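Local atomic coordinates of 11R-lipoxygenase (Gersemia fruticosa, PDB entry 3VF1), a protein that probably uses a non-heme iron to insert molecular oxygen into polyunsaturated fatty acids, in a calcium-dependent manner. Residues V40-T45 with A84-K89. Residues are numbered along the deposited sequence; the frame is centred on the assembly and turned at random.
Sequences VSIKLT and AMITLK
I42 and L88 sit opposite each other on two antiparallel strands, and here the non-hydrogen-bonded pairs I42-L88 and L44-I86 put their side chains on the buried face. Followed outward, the I42 side chain starts with CB 3.9 Å from L88 CD2, the two side chains running side by side in the same direction. Anti to the backbone N (chi1 176°), I42 CG1 comes 4.1 Å from T87 O as well as meeting that same leucine methyl. An extended chi2 of 170° then carries I42 CD1 to I86 CD1, 4.1 Å away, where the two isoleucines cross obliquely. On its other branch, I86 CG2 lies 4.0 Å from L44 CD2.

Between these two strands, the hydrogen bonds come from the residues in between. S41 with K89 and K43 with T87 each exchange two backbone hydrogen bonds, K43 N to T87 O measuring 3.0 Å, and I42 CA adds a C-H contact to T87 O at 3.2 Å. At the far end the register slips: T45 N bonds to M85 O, but T45 O takes A84 N at 2.9 Å, a classic beta bulge.

Outside the two strands, L44, I86 and L88 pack on strand 100-109, whereas M85, on the other face, meets helix 148-164. One apolar face turned toward a second antiparallel sheet is the arrangement of the beta sandwich in the C2-like PLAT domain.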
ATOM      1  N   VAL A  40     -33.921   9.675   9.438  1.00 77.22           N
ATOM      2  CA  VAL A  40     -33.501  10.737   8.532  1.00 77.86           C
ATOM      3  C   VAL A  40     -34.659  11.135   7.628  1.00 76.09           C
ATOM      4  O   VAL A  40     -35.723  10.518   7.660  1.00 73.87           O
ATOM      5  CB  VAL A  40     -32.319  10.296   7.649  1.00 71.10           C
ATOM      6  CG1 VAL A  40     -31.118   9.933   8.509  1.00 72.97           C
ATOM      7  CG2 VAL A  40     -32.723   9.127   6.764  1.00 69.15           C
ATOM      8  N   SER A  41     -34.447  12.173   6.828  1.00 72.36           N
ATOM      9  CA  SER A  41     -35.436  12.594   5.847  1.00 74.44           C
ATOM     10  C   SER A  41     -34.845  12.478   4.447  1.00 71.53           C
ATOM     11  O   SER A  41     -33.651  12.695   4.255  1.00 70.91           O
ATOM     12  CB  SER A  41     -35.887  14.030   6.121  1.00 80.08           C
ATOM     13  OG  SER A  41     -34.792  14.928   6.071  1.00 81.26           O
ATOM     14  N   ILE A  42     -35.682  12.133   3.472  1.00 70.63           N
ATOM     15  CA  ILE A  42     -35.214  11.924   2.107  1.00 69.62           C
ATOM     16  C   ILE A  42     -36.004  12.743   1.086  1.00 70.97           C
ATOM     17  O   ILE A  42     -37.205  12.543   0.910  1.00 71.88           O
ATOM     18  CB  ILE A  42     -35.274  10.429   1.718  1.00 69.07           C
ATOM     19  CG1 ILE A  42     -34.872  10.249   0.253  1.00 67.44           C
ATOM     20  CG2 ILE A  42     -36.666   9.860   1.969  1.00 69.28           C
ATOM     21  CD1 ILE A  42     -34.672   8.807  -0.151  1.00 63.54           C
ATOM     22  N   LYS A  43     -35.321  13.672   0.422  1.00 66.20           N
ATOM     23  CA  LYS A  43     -35.937  14.478  -0.628  1.00 63.47           C
ATOM     24  C   LYS A  43     -35.476  14.012  -2.003  1.00 62.66           C
ATOM     25  O   LYS A  43     -34.293  14.096  -2.332  1.00 64.71           O
ATOM     26  CB  LYS A  43     -35.595  15.959  -0.449  1.00 66.45           C
ATOM     27  CG  LYS A  43     -36.129  16.847  -1.568  1.00 68.33           C
ATOM     28  CD  LYS A  43     -35.908  18.328  -1.286  1.00 73.89           C
ATOM     29  CE  LYS A  43     -34.435  18.693  -1.302  1.00 70.65           C
ATOM     30  NZ  LYS A  43     -34.231  20.166  -1.210  1.00 73.60           N
ATOM     31  N   LEU A  44     -36.415  13.523  -2.804  1.00 59.35           N
ATOM     32  CA  LEU A  44     -36.102  13.057  -4.148  1.00 58.05           C
ATOM     33  C   LEU A  44     -36.006  14.240  -5.103  1.00 64.11           C
ATOM     34  O   LEU A  44     -36.602  15.290  -4.866  1.00 67.64           O
ATOM     35  CB  LEU A  44     -37.174  12.083  -4.637  1.00 56.22           C
ATOM     36  CG  LEU A  44     -37.627  11.033  -3.619  1.00 61.63           C
ATOM     37  CD1 LEU A  44     -38.473   9.962  -4.293  1.00 64.41           C
ATOM     38  CD2 LEU A  44     -36.435  10.414  -2.910  1.00 63.07           C
ATOM     39  N   THR A  45     -35.249  14.067  -6.181  1.00 61.99           N
ATOM     40  CA  THR A  45     -35.115  15.103  -7.200  1.00 57.00           C
ATOM     41  C   THR A  45     -35.103  14.478  -8.588  1.00 59.00           C
ATOM     42  O   THR A  45     -34.306  13.585  -8.872  1.00 61.45           O
ATOM     43  CB  THR A  45     -33.831  15.928  -7.010  1.00 56.98           C
ATOM     44  OG1 THR A  45     -33.867  16.589  -5.739  1.00 60.71           O
ATOM     45  CG2 THR A  45     -33.695  16.968  -8.113  1.00 57.75           C
ATOM     46  N   ALA A  84     -32.904  11.583 -10.389  1.00 52.52           N
ATOM     47  CA  ALA A  84     -31.492  11.731 -10.715  1.00 52.33           C
ATOM     48  C   ALA A  84     -30.631  11.650  -9.460  1.00 52.62           C
ATOM     49  O   ALA A  84     -29.489  11.195  -9.512  1.00 53.26           O
ATOM     50  CB  ALA A  84     -31.259  13.049 -11.430  1.00 52.86           C
ATOM     51  N   MET A  85     -31.184  12.091  -8.335  1.00 51.64           N
ATOM     52  CA  MET A  85     -30.451  12.093  -7.077  1.00 51.11           C
ATOM     53  C   MET A  85     -31.402  12.192  -5.889  1.00 52.10           C
ATOM     54  O   MET A  85     -32.579  12.510  -6.046  1.00 57.70           O
ATOM     55  CB  MET A  85     -29.468  13.262  -7.045  1.00 48.11           C
ATOM     56  CG  MET A  85     -30.131  14.626  -7.001  1.00 49.74           C
ATOM     57  SD  MET A  85     -28.954  15.981  -7.171  1.00 61.95           S
ATOM     58  CE  MET A  85     -28.436  15.761  -8.870  1.00 56.26           C
ATOM     59  N   ILE A  86     -30.875  11.913  -4.701  1.00 49.28           N
ATOM     60  CA  ILE A  86     -31.643  12.023  -3.469  1.00 50.11           C
ATOM     61  C   ILE A  86     -30.843  12.826  -2.457  1.00 52.47           C
ATOM     62  O   ILE A  86     -29.620  12.901  -2.544  1.00 55.81           O
ATOM     63  CB  ILE A  86     -31.951  10.638  -2.867  1.00 51.65           C
ATOM     64  CG1 ILE A  86     -30.671   9.992  -2.329  1.00 52.92           C
ATOM     65  CG2 ILE A  86     -32.614   9.744  -3.907  1.00 48.38           C
ATOM     66  CD1 ILE A  86     -30.877   8.619  -1.718  1.00 52.40           C
ATOM     67  N   THR A  87     -31.537  13.427  -1.498  1.00 54.13           N
ATOM     68  CA  THR A  87     -30.876  14.176  -0.439  1.00 60.51           C
ATOM     69  C   THR A  87     -31.290  13.624   0.919  1.00 62.02           C
ATOM     70  O   THR A  87     -32.470  13.387   1.170  1.00 62.23           O
ATOM     71  CB  THR A  87     -31.218  15.674  -0.508  1.00 62.36           C
ATOM     72  OG1 THR A  87     -30.960  16.166  -1.830  1.00 63.82           O
ATOM     73  CG2 THR A  87     -30.387  16.459   0.495  1.00 63.00           C
ATOM     74  N   LEU A  88     -30.309  13.420   1.790  1.00 60.60           N
ATOM     75  CA  LEU A  88     -30.553  12.832   3.099  1.00 61.74           C
ATOM     76  C   LEU A  88     -30.134  13.796   4.201  1.00 62.41           C
ATOM     77  O   LEU A  88     -29.081  14.426   4.118  1.00 62.65           O
ATOM     78  CB  LEU A  88     -29.792  11.513   3.231  1.00 63.13           C
ATOM     79  CG  LEU A  88     -30.262  10.405   2.287  1.00 62.41           C
ATOM     80  CD1 LEU A  88     -29.227   9.294   2.199  1.00 59.60           C
ATOM     81  CD2 LEU A  88     -31.604   9.850   2.743  1.00 66.89           C
ATOM     82  N   LYS A  89     -30.970  13.911   5.228  1.00 66.03           N
ATOM     83  CA  LYS A  89     -30.717  14.835   6.326  1.00 72.91           C
ATOM     84  C   LYS A  89     -31.078  14.184   7.654  1.00 72.40           C
ATOM     85  O   LYS A  89     -32.101  13.512   7.764  1.00 70.75           O
ATOM     86  CB  LYS A  89     -31.539  16.113   6.132  1.00 77.34           C
ATOM     87  CG  LYS A  89     -31.484  17.092   7.299  1.00 82.85           C
ATOM     88  CD  LYS A  89     -30.122  17.750   7.425  1.00 82.19           C
ATOM     89  CE  LYS A  89     -30.058  18.667   8.636  1.00 86.27           C
ATOM     90  NZ  LYS A  89     -28.715  19.292   8.797  1.00 82.07           N
TER